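Local structure of hypothetical protein TM1553 (1VRM) at residues A[58-67]-A[81-89]; A[104-114]-A[130-140]. The protein probably acts, as its ApbE-family relatives do, as a flavin transferase that attaches FMN from FAD to partner proteins. All coordinates share one frame; numbering follows the deposited sequence.

Contact 1. Residues A[58-67]-A[81-89]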
loop_
_atom_site.group_PDB
_atom_site.type_symbol
_atom_site.label_atom_id
_atom_site.label_comp_id
_atom_site.label_asym_id
_atom_site.label_seq_id
_atom_site.Cartn_x
_atom_site.Cartn_y
_atom_site.Cartn_z
ATOM N N LYS A 58 -7.882 -4.737 -12.397
ATOM C CA LYS A 58 -7.769 -3.539 -13.205
ATOM C C LYS A 58 -6.406 -2.891 -13.105
ATOM O O LYS A 58 -5.919 -2.293 -14.089
ATOM C CB LYS A 58 -8.842 -2.524 -12.824
ATOM C CG LYS A 58 -8.792 -1.246 -13.619
ATOM C CD LYS A 58 -10.004 -0.382 -13.413
ATOM C CE LYS A 58 -9.873 0.930 -14.170
ATOM N NZ LYS A 58 -11.090 1.763 -14.006
ATOM N N PHE A 59 -5.823 -2.967 -11.911
ATOM C CA PHE A 59 -4.543 -2.308 -11.645
ATOM C C PHE A 59 -3.387 -3.300 -11.497
ATOM O O PHE A 59 -2.318 -2.922 -11.062
ATOM C CB PHE A 59 -4.694 -1.356 -10.464
ATOM C CG PHE A 59 -5.670 -0.254 -10.749
ATOM C CD1 PHE A 59 -5.410 0.692 -11.697
ATOM C CD2 PHE A 59 -6.919 -0.221 -10.146
ATOM C CE1 PHE A 59 -6.356 1.681 -11.969
ATOM C CE2 PHE A 59 -7.853 0.780 -10.438
ATOM C CZ PHE A 59 -7.538 1.726 -11.338
ATOM N N SER A 60 -3.579 -4.541 -11.926
ATOM C CA SER A 60 -2.599 -5.594 -11.843
ATOM C C SER A 60 -1.397 -5.349 -12.741
ATOM O O SER A 60 -1.524 -4.764 -13.818
ATOM C CB SER A 60 -3.227 -6.934 -12.293
ATOM O OG SER A 60 -2.258 -7.967 -12.371
ATOM N N PHE A 61 -0.224 -5.801 -12.310
ATOM C CA PHE A 61 0.948 -5.686 -13.178
ATOM C C PHE A 61 0.863 -6.720 -14.284
ATOM O O PHE A 61 1.465 -6.531 -15.333
ATOM C CB PHE A 61 2.237 -5.865 -12.361
ATOM C CG PHE A 61 3.490 -5.462 -13.082
ATOM C CD1 PHE A 61 3.906 -4.146 -13.069
ATOM C CD2 PHE A 61 4.255 -6.392 -13.776
ATOM C CE1 PHE A 61 5.102 -3.767 -13.728
ATOM C CE2 PHE A 61 5.424 -6.002 -14.446
ATOM C CZ PHE A 61 5.817 -4.679 -14.396
ATOM N N THR A 62 0.121 -7.824 -14.046
ATOM C CA THR A 62 0.166 -8.977 -14.958
ATOM C C THR A 62 -1.124 -9.388 -15.643
ATOM O O THR A 62 -1.083 -10.007 -16.716
ATOM C CB THR A 62 0.671 -10.205 -14.207
ATOM O OG1 THR A 62 -0.227 -10.481 -13.128
ATOM C CG2 THR A 62 2.035 -9.947 -13.653
ATOM N N ASP A 63 -2.261 -9.061 -15.051
ATOM C CA ASP A 63 -3.542 -9.538 -15.597
ATOM C C ASP A 63 -3.811 -8.896 -16.948
ATOM O O ASP A 63 -3.662 -7.706 -17.122
ATOM C CB ASP A 63 -4.729 -9.222 -14.684
ATOM C CG ASP A 63 -5.960 -9.993 -15.079
ATOM O OD1 ASP A 63 -6.649 -9.592 -16.042
ATOM O OD2 ASP A 63 -6.226 -10.986 -14.393
ATOM N N GLU A 64 -4.270 -9.697 -17.900
ATOM C CA GLU A 64 -4.514 -9.181 -19.247
ATOM C C GLU A 64 -5.594 -8.110 -19.269
ATOM O O GLU A 64 -5.623 -7.306 -20.189
ATOM C CB GLU A 64 -4.866 -10.312 -20.243
ATOM C CG GLU A 64 -3.758 -11.343 -20.474
ATOM C CD GLU A 64 -2.464 -10.773 -21.056
ATOM O OE1 GLU A 64 -2.448 -9.606 -21.516
ATOM O OE2 GLU A 64 -1.449 -11.516 -21.054
ATOM N N ARG A 65 -6.457 -8.071 -18.256
ATOM C CA ARG A 65 -7.535 -7.073 -18.178
ATOM C C ARG A 65 -7.060 -5.743 -17.580
ATOM O O ARG A 65 -7.848 -4.819 -17.387
ATOM C CB ARG A 65 -8.678 -7.617 -17.309
ATOM C CG ARG A 65 -9.283 -8.955 -17.821
ATOM C CD ARG A 65 -10.150 -9.637 -16.747
ATOM N NE ARG A 65 -9.382 -10.396 -15.765
ATOM C CZ ARG A 65 -9.931 -11.078 -14.760
ATOM N NH1 ARG A 65 -11.256 -11.127 -14.614
ATOM N NH2 ARG A 65 -9.158 -11.741 -13.908
ATOM N N SER A 66 -5.805 -5.675 -17.192
ATOM C CA SER A 66 -5.326 -4.542 -16.451
ATOM C C SER A 66 -5.044 -3.309 -17.326
ATOM O O SER A 66 -4.390 -3.388 -18.360
ATOM C CB SER A 66 -4.026 -4.898 -15.714
ATOM O OG SER A 66 -3.427 -3.740 -15.187
ATOM N N VAL A 67 -5.455 -2.157 -16.841
ATOM C CA VAL A 67 -5.130 -0.871 -17.510
ATOM C C VAL A 67 -3.648 -0.485 -17.233
ATOM O O VAL A 67 -3.027 0.229 -18.036
ATOM C CB VAL A 67 -6.080 0.233 -17.015
ATOM C CG1 VAL A 67 -5.813 0.597 -15.541
ATOM C CG2 VAL A 67 -6.048 1.416 -17.919
ATOM N N VAL A 81 -6.938 6.699 -21.080
ATOM C CA VAL A 81 -7.433 5.964 -19.922
ATOM C C VAL A 81 -8.694 6.604 -19.343
ATOM O O VAL A 81 -9.040 7.763 -19.638
ATOM C CB VAL A 81 -6.352 5.861 -18.821
ATOM C CG1 VAL A 81 -5.074 5.179 -19.389
ATOM C CG2 VAL A 81 -6.020 7.213 -18.241
ATOM N N ASP A 82 -9.367 5.829 -18.505
ATOM C CA ASP A 82 -10.561 6.252 -17.811
ATOM C C ASP A 82 -10.194 7.141 -16.603
ATOM O O ASP A 82 -9.045 7.169 -16.144
ATOM C CB ASP A 82 -11.322 5.003 -17.348
ATOM C CG ASP A 82 -10.485 4.170 -16.396
ATOM O OD1 ASP A 82 -9.561 3.424 -16.854
ATOM O OD2 ASP A 82 -10.697 4.342 -15.179
ATOM N N GLU A 83 -11.194 7.836 -16.048
ATOM C CA GLU A 83 -11.001 8.791 -14.962
ATOM C C GLU A 83 -10.467 8.151 -13.713
ATOM O O GLU A 83 -9.643 8.725 -13.038
ATOM C CB GLU A 83 -12.338 9.506 -14.675
ATOM C CG GLU A 83 -12.227 10.646 -13.683
ATOM N N GLU A 84 -10.948 6.962 -13.387
ATOM C CA GLU A 84 -10.456 6.274 -12.181
ATOM C C GLU A 84 -8.947 6.026 -12.266
ATOM O O GLU A 84 -8.161 6.294 -11.337
ATOM C CB GLU A 84 -11.200 4.956 -11.959
ATOM C CG GLU A 84 -10.758 4.269 -10.653
ATOM C CD GLU A 84 -11.344 2.883 -10.412
ATOM O OE1 GLU A 84 -11.574 2.146 -11.413
ATOM O OE2 GLU A 84 -11.532 2.553 -9.208
ATOM N N THR A 85 -8.566 5.457 -13.377
ATOM C CA THR A 85 -7.174 5.127 -13.593
ATOM C C THR A 85 -6.326 6.416 -13.574
ATOM O O THR A 85 -5.249 6.489 -12.940
ATOM C CB THR A 85 -7.049 4.503 -14.952
ATOM O OG1 THR A 85 -7.781 3.283 -14.949
ATOM C CG2 THR A 85 -5.614 4.189 -15.274
ATOM N N TYR A 86 -6.812 7.419 -14.285
ATOM C CA TYR A 86 -6.079 8.687 -14.376
ATOM C C TYR A 86 -5.832 9.290 -12.996
ATOM O O TYR A 86 -4.696 9.661 -12.630
ATOM C CB TYR A 86 -6.827 9.643 -15.284
ATOM C CG TYR A 86 -5.994 10.787 -15.780
ATOM C CD1 TYR A 86 -5.105 10.591 -16.830
ATOM C CD2 TYR A 86 -6.136 12.057 -15.278
ATOM C CE1 TYR A 86 -4.315 11.639 -17.330
ATOM C CE2 TYR A 86 -5.352 13.115 -15.773
ATOM C CZ TYR A 86 -4.469 12.891 -16.819
ATOM O OH TYR A 86 -3.684 13.910 -17.356
ATOM N N SER A 87 -6.890 9.313 -12.195
ATOM C CA SER A 87 -6.821 9.917 -10.884
ATOM C C SER A 87 -5.890 9.107 -9.961
ATOM O O SER A 87 -5.093 9.672 -9.210
ATOM C CB SER A 87 -8.210 9.995 -10.275
ATOM O OG SER A 87 -8.643 8.716 -9.872
ATOM N N LEU A 88 -5.938 7.784 -10.038
ATOM C CA LEU A 88 -5.055 6.978 -9.174
ATOM C C LEU A 88 -3.582 7.117 -9.533
ATOM O O LEU A 88 -2.727 7.255 -8.678
ATOM C CB LEU A 88 -5.489 5.500 -9.180
ATOM C CG LEU A 88 -4.697 4.565 -8.298
ATOM C CD1 LEU A 88 -4.644 5.023 -6.854
ATOM C CD2 LEU A 88 -5.364 3.209 -8.432
ATOM N N ILE A 89 -3.297 7.064 -10.815
ATOM C CA ILE A 89 -1.908 7.280 -11.244
ATOM C C ILE A 89 -1.411 8.664 -10.868
ATOM O O ILE A 89 -0.320 8.790 -10.305
ATOM C CB ILE A 89 -1.739 6.960 -12.746
ATOM C CG1 ILE A 89 -2.056 5.482 -12.951
ATOM C CG2 ILE A 89 -0.346 7.284 -13.267
ATOM C CD1 ILE A 89 -2.049 5.011 -14.407
#
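K58 meets two acidic residues, D82 and E84, at the start of helix 83-98. Its chain is fully extended, with CG anti to the backbone N (chi1 180°), and this carries NZ across to both carboxylates. NZ donates to E84 OE1 at 2.7 Å, on the anti lone pair. It also donates to D82 OD2 at 2.9 Å, coming from above that carboxylate plane (52° out of it). The three residues form a salt-bridge network. R54 adds a second positive charge at E84 OE1, and the Y169 hydroxyl is hydrogen-bonded to E84 OE2.

The tight part lies beneath this network. L88 CD2 sits almost on the normal of the F59 ring in a CH-pi contact, 3.8 Å from the centroid. CG of K58 covers the opposite face, which leaves the ring sandwiched between two aliphatic groups. E84 OE1 lies at the ring edge. The ring and carboxylate planes are 80° apart. V67 belongs to the close packing too and meets the buried T85 tip to tip, with CG1 3.4 Å from T85 OG1. V67 has a second modelled conformer, and this approach holds for the one described.

D82 is the N-cap of helix 83-98. Its OD2 accepts from T85 N at 3.0 Å, and K58 NZ reaches the same oxygen from the other face of the carboxylate. Its OD1 accepts from T85 OG1 at 2.6 Å. The aspartate therefore caps the helix and also ties its first turn to the end of helix 41-58.

The far side is looser. The 60-65 loop leaves the helix, and T62, E64 and R65 are exposed. The loop is held by its own bonds. There R65 grips D63 side-on, NE to OD1 at 2.9 Å and NH2 to OD2 at 3.1 Å.

Contact 2. Residues A[104-114]-A[130-140]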
loop_
_atom_site.group_PDB
_atom_site.type_symbol
_atom_site.label_atom_id
_atom_site.label_comp_id
_atom_site.label_asym_id
_atom_site.label_seq_id
_atom_site.Cartn_x
_atom_site.Cartn_y
_atom_site.Cartn_z
ATOM N N ASP A 104 7.649 5.382 -5.013
ATOM C CA ASP A 104 7.654 5.668 -6.430
ATOM C C ASP A 104 6.943 4.544 -7.165
ATOM O O ASP A 104 7.424 3.423 -7.118
ATOM C CB ASP A 104 9.079 5.795 -6.899
ATOM C CG ASP A 104 9.191 6.386 -8.303
ATOM O OD1 ASP A 104 8.287 6.097 -9.090
ATOM O OD2 ASP A 104 10.157 7.158 -8.624
ATOM N N PRO A 105 5.834 4.861 -7.858
ATOM C CA PRO A 105 5.073 3.835 -8.547
ATOM C C PRO A 105 5.760 3.370 -9.833
ATOM O O PRO A 105 5.218 2.538 -10.519
ATOM C CB PRO A 105 3.750 4.530 -8.834
ATOM C CG PRO A 105 4.101 5.908 -9.051
ATOM C CD PRO A 105 5.221 6.185 -8.067
ATOM N N THR A 106 6.936 3.876 -10.166
ATOM C CA THR A 106 7.655 3.373 -11.327
ATOM C C THR A 106 8.794 2.392 -11.000
ATOM O O THR A 106 9.743 2.250 -11.745
ATOM C CB THR A 106 8.193 4.519 -12.184
ATOM O OG1 THR A 106 9.169 5.235 -11.421
ATOM C CG2 THR A 106 7.054 5.468 -12.625
ATOM N N VAL A 107 8.660 1.704 -9.878
ATOM C CA VAL A 107 9.536 0.562 -9.576
ATOM C C VAL A 107 9.217 -0.685 -10.423
ATOM O O VAL A 107 9.824 -1.728 -10.206
ATOM C CB VAL A 107 9.479 0.183 -8.055
ATOM C CG1 VAL A 107 10.151 1.265 -7.199
ATOM C CG2 VAL A 107 8.087 -0.027 -7.620
ATOM N N GLY A 108 8.318 -0.605 -11.416
ATOM C CA GLY A 108 7.927 -1.761 -12.162
ATOM C C GLY A 108 9.079 -2.484 -12.845
ATOM O O GLY A 108 9.167 -3.699 -12.796
ATOM N N ARG A 109 9.971 -1.749 -13.548
ATOM C CA ARG A 109 11.075 -2.410 -14.221
ATOM C C ARG A 109 11.984 -3.159 -13.229
ATOM O O ARG A 109 12.502 -4.229 -13.540
ATOM C CB ARG A 109 11.915 -1.452 -15.073
ATOM C CG ARG A 109 11.216 -0.915 -16.305
ATOM C CD ARG A 109 10.994 -1.895 -17.388
ATOM N NE ARG A 109 12.260 -2.384 -17.908
ATOM C CZ ARG A 109 12.992 -1.799 -18.880
ATOM N NH1 ARG A 109 12.590 -0.684 -19.445
ATOM N NH2 ARG A 109 14.113 -2.391 -19.311
ATOM N N LEU A 110 12.215 -2.561 -12.063
ATOM C CA LEU A 110 13.035 -3.216 -11.053
ATOM C C LEU A 110 12.327 -4.453 -10.462
ATOM O O LEU A 110 12.959 -5.503 -10.303
ATOM C CB LEU A 110 13.405 -2.232 -9.934
ATOM C CG LEU A 110 14.480 -1.221 -10.277
ATOM C CD1 LEU A 110 14.394 -0.088 -9.298
ATOM C CD2 LEU A 110 15.874 -1.884 -10.252
ATOM N N LEU A 111 11.041 -4.336 -10.178
ATOM C CA LEU A 111 10.273 -5.499 -9.623
ATOM C C LEU A 111 10.337 -6.642 -10.632
ATOM O O LEU A 111 10.526 -7.788 -10.282
ATOM C CB LEU A 111 8.852 -5.123 -9.286
ATOM C CG LEU A 111 8.788 -4.146 -8.113
ATOM C CD1 LEU A 111 7.400 -3.616 -7.997
ATOM C CD2 LEU A 111 9.185 -4.805 -6.823
ATOM N N GLU A 112 10.241 -6.308 -11.909
ATOM C CA GLU A 112 10.243 -7.323 -12.962
ATOM C C GLU A 112 11.635 -8.024 -13.021
ATOM O O GLU A 112 11.784 -9.253 -13.098
ATOM C CB GLU A 112 9.858 -6.584 -14.237
ATOM C CG GLU A 112 9.530 -7.353 -15.388
ATOM C CD GLU A 112 9.263 -6.410 -16.563
ATOM O OE1 GLU A 112 10.145 -5.596 -16.900
ATOM O OE2 GLU A 112 8.179 -6.505 -17.135
ATOM N N LEU A 113 12.686 -7.230 -12.864
ATOM C CA LEU A 113 14.032 -7.733 -12.884
ATOM C C LEU A 113 14.312 -8.680 -11.740
ATOM O O LEU A 113 14.903 -9.724 -11.920
ATOM C CB LEU A 113 14.980 -6.546 -12.825
ATOM C CG LEU A 113 16.452 -6.743 -13.154
ATOM C CD1 LEU A 113 16.613 -6.995 -14.672
ATOM C CD2 LEU A 113 17.248 -5.533 -12.647
ATOM N N TRP A 114 13.860 -8.302 -10.548
ATOM C CA TRP A 114 14.028 -9.127 -9.349
ATOM C C TRP A 114 13.110 -10.366 -9.333
ATOM O O TRP A 114 13.296 -11.287 -8.540
ATOM C CB TRP A 114 13.716 -8.263 -8.102
ATOM C CG TRP A 114 14.798 -7.410 -7.675
ATOM C CD1 TRP A 114 15.044 -6.125 -8.068
ATOM C CD2 TRP A 114 15.810 -7.741 -6.717
ATOM N NE1 TRP A 114 16.176 -5.639 -7.438
ATOM C CE2 TRP A 114 16.655 -6.614 -6.581
ATOM C CE3 TRP A 114 16.102 -8.912 -5.981
ATOM C CZ2 TRP A 114 17.764 -6.624 -5.754
ATOM C CZ3 TRP A 114 17.157 -8.902 -5.144
ATOM C CH2 TRP A 114 18.015 -7.786 -5.048
ATOM N N GLU A 130 23.050 -4.990 -13.857
ATOM C CA GLU A 130 21.647 -5.058 -14.305
ATOM C C GLU A 130 20.798 -4.029 -13.568
ATOM O O GLU A 130 19.963 -3.380 -14.138
ATOM C CB GLU A 130 21.063 -6.432 -14.040
ATOM C CG GLU A 130 21.497 -7.544 -14.991
ATOM C CD GLU A 130 20.696 -8.788 -14.656
ATOM O OE1 GLU A 130 21.115 -9.513 -13.703
ATOM O OE2 GLU A 130 19.597 -8.948 -15.268
ATOM N N ILE A 131 21.058 -3.884 -12.277
ATOM C CA ILE A 131 20.286 -2.969 -11.446
ATOM C C ILE A 131 20.594 -1.529 -11.835
ATOM O O ILE A 131 19.689 -0.693 -11.925
ATOM C CB ILE A 131 20.538 -3.214 -9.941
ATOM C CG1 ILE A 131 19.893 -4.522 -9.532
ATOM C CG2 ILE A 131 20.019 -2.050 -9.105
ATOM C CD1 ILE A 131 20.444 -5.142 -8.344
ATOM N N GLU A 132 21.873 -1.225 -12.066
ATOM C CA GLU A 132 22.259 0.120 -12.495
ATOM C C GLU A 132 21.610 0.509 -13.812
ATOM O O GLU A 132 21.127 1.610 -13.940
ATOM C CB GLU A 132 23.750 0.276 -12.618
ATOM C CG GLU A 132 24.482 0.284 -11.284
ATOM N N GLU A 133 21.489 -0.441 -14.724
ATOM C CA GLU A 133 20.807 -0.153 -15.962
ATOM C C GLU A 133 19.312 0.028 -15.715
ATOM O O GLU A 133 18.697 0.938 -16.266
ATOM C CB GLU A 133 21.042 -1.271 -16.965
ATOM C CG GLU A 133 20.211 -1.120 -18.251
ATOM C CD GLU A 133 20.563 0.102 -19.080
ATOM O OE1 GLU A 133 21.718 0.573 -19.032
ATOM O OE2 GLU A 133 19.642 0.635 -19.751
ATOM N N ALA A 134 18.691 -0.816 -14.904
ATOM C CA ALA A 134 17.264 -0.682 -14.663
ATOM C C ALA A 134 16.884 0.636 -13.982
ATOM O O ALA A 134 15.773 1.148 -14.149
ATOM C CB ALA A 134 16.727 -1.864 -13.848
ATOM N N LEU A 135 17.808 1.217 -13.209
ATOM C CA LEU A 135 17.551 2.536 -12.570
ATOM C C LEU A 135 17.371 3.640 -13.608
ATOM O O LEU A 135 16.658 4.611 -13.352
ATOM C CB LEU A 135 18.697 2.921 -11.626
ATOM C CG LEU A 135 18.679 2.188 -10.292
ATOM C CD1 LEU A 135 19.935 2.563 -9.559
ATOM C CD2 LEU A 135 17.427 2.533 -9.481
ATOM N N LYS A 136 17.964 3.490 -14.797
ATOM C CA LYS A 136 17.717 4.446 -15.892
ATOM C C LYS A 136 16.278 4.359 -16.390
ATOM O O LYS A 136 15.802 5.244 -17.101
ATOM C CB LYS A 136 18.623 4.185 -17.081
ATOM C CG LYS A 136 20.099 4.160 -16.748
ATOM C CD LYS A 136 20.929 4.079 -18.002
ATOM C CE LYS A 136 22.420 4.194 -17.716
ATOM N NZ LYS A 136 22.896 2.980 -17.033
ATOM N N HIS A 137 15.629 3.248 -16.074
ATOM C CA HIS A 137 14.233 2.987 -16.463
ATOM C C HIS A 137 13.324 2.949 -15.259
ATOM O O HIS A 137 12.359 2.171 -15.236
ATOM C CB HIS A 137 14.175 1.699 -17.258
ATOM C CG HIS A 137 15.266 1.615 -18.270
ATOM N ND1 HIS A 137 15.434 2.577 -19.253
ATOM C CD2 HIS A 137 16.324 0.782 -18.368
ATOM C CE1 HIS A 137 16.549 2.317 -19.914
ATOM N NE2 HIS A 137 17.095 1.222 -19.411
ATOM N N THR A 138 13.634 3.854 -14.317
ATOM C CA THR A 138 12.908 4.005 -13.041
ATOM C C THR A 138 12.812 5.490 -12.798
ATOM O O THR A 138 13.742 6.187 -13.115
ATOM C CB THR A 138 13.730 3.378 -11.901
ATOM O OG1 THR A 138 13.975 1.996 -12.218
ATOM C CG2 THR A 138 13.011 3.475 -10.544
ATOM N N GLY A 139 11.680 5.960 -12.287
ATOM C CA GLY A 139 11.581 7.365 -11.833
ATOM C C GLY A 139 10.220 7.939 -12.195
ATOM O O GLY A 139 9.833 7.934 -13.382
ATOM N N TYR A 140 9.505 8.453 -11.192
ATOM C CA TYR A 140 8.108 8.906 -11.433
ATOM C C TYR A 140 7.989 10.034 -12.428
ATOM O O TYR A 140 6.931 10.228 -13.031
ATOM C CB TYR A 140 7.412 9.327 -10.140
ATOM C CG TYR A 140 7.939 10.586 -9.534
ATOM C CD1 TYR A 140 9.111 10.581 -8.772
ATOM C CD2 TYR A 140 7.264 11.799 -9.704
ATOM C CE1 TYR A 140 9.596 11.767 -8.176
ATOM C CE2 TYR A 140 7.756 12.974 -9.149
ATOM C CZ TYR A 140 8.906 12.941 -8.394
ATOM O OH TYR A 140 9.370 14.118 -7.838
HETATM O O HOH W 1 10.064 1.246 -14.151
HETATM O O HOH W 2 11.852 0.302 -11.815
#
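Helix 108-114 and helix 130-135 pack as an antiparallel pair, their axes 9.6 Å apart at 156°, with L110 facing A134. The small A134 lets two leucines close in. L110 CD2 comes within 3.7 Å of A134 CB, and L113 CD2 flanks the same methyl. At the far end W114 CZ2 touches I131 CD1. R109 bends at chi2 and chi3 and lays its guanidinium over H137 CB, with NH1 3.6 Å from that carbon. The guanidinium and imidazole planes are 4° apart. G157 O accepts from NH1.

The segments outside the helices are joined by polar bonds. D104 OD2 accepts from Y140 N at 2.9 Å on its syn lone pair and also lies at the edge of the Y140 ring. D104 OD1 closes an Asx turn onto T106 N at 2.8 Å and accepts from T106 OG1 as well. That hydroxyl, placed between its backbone N and carbonyl carbon (chi1 65°), in turn accepts from G139 N at 2.8 Å. With an alanine in place of D104, Y140 N would probably lose its acceptor and the T106 hydroxyl would be free to turn away from G139. Water 2 bridges the start of helix 108-114 to the turn after helix 130-135: it accepts from L110 N and donates to T106 O and to T138 OG1, the last at 2.7 Å.

How the contacts relate
Contacts 1 and 2 come in series along the chain, contact 1 closing before contact 2 opens. Their centres are about 19 Å apart. Helix 83-98 connects them: contact 1 uses its first turns, and P105 and Y140 of contact 2 rest on its later residues A92, A96 and E97. The two also touch directly, with F61 CE1 3.8 Å from G108 CA. The loop holding D161 meets both, through F61 and through the backbone of P105. Neither contact includes a strand of the eight-stranded antiparallel sheet. Together they pack helices 83-98, 108-114 and 128-135 and the loops between them, with F61 as the direct touching point.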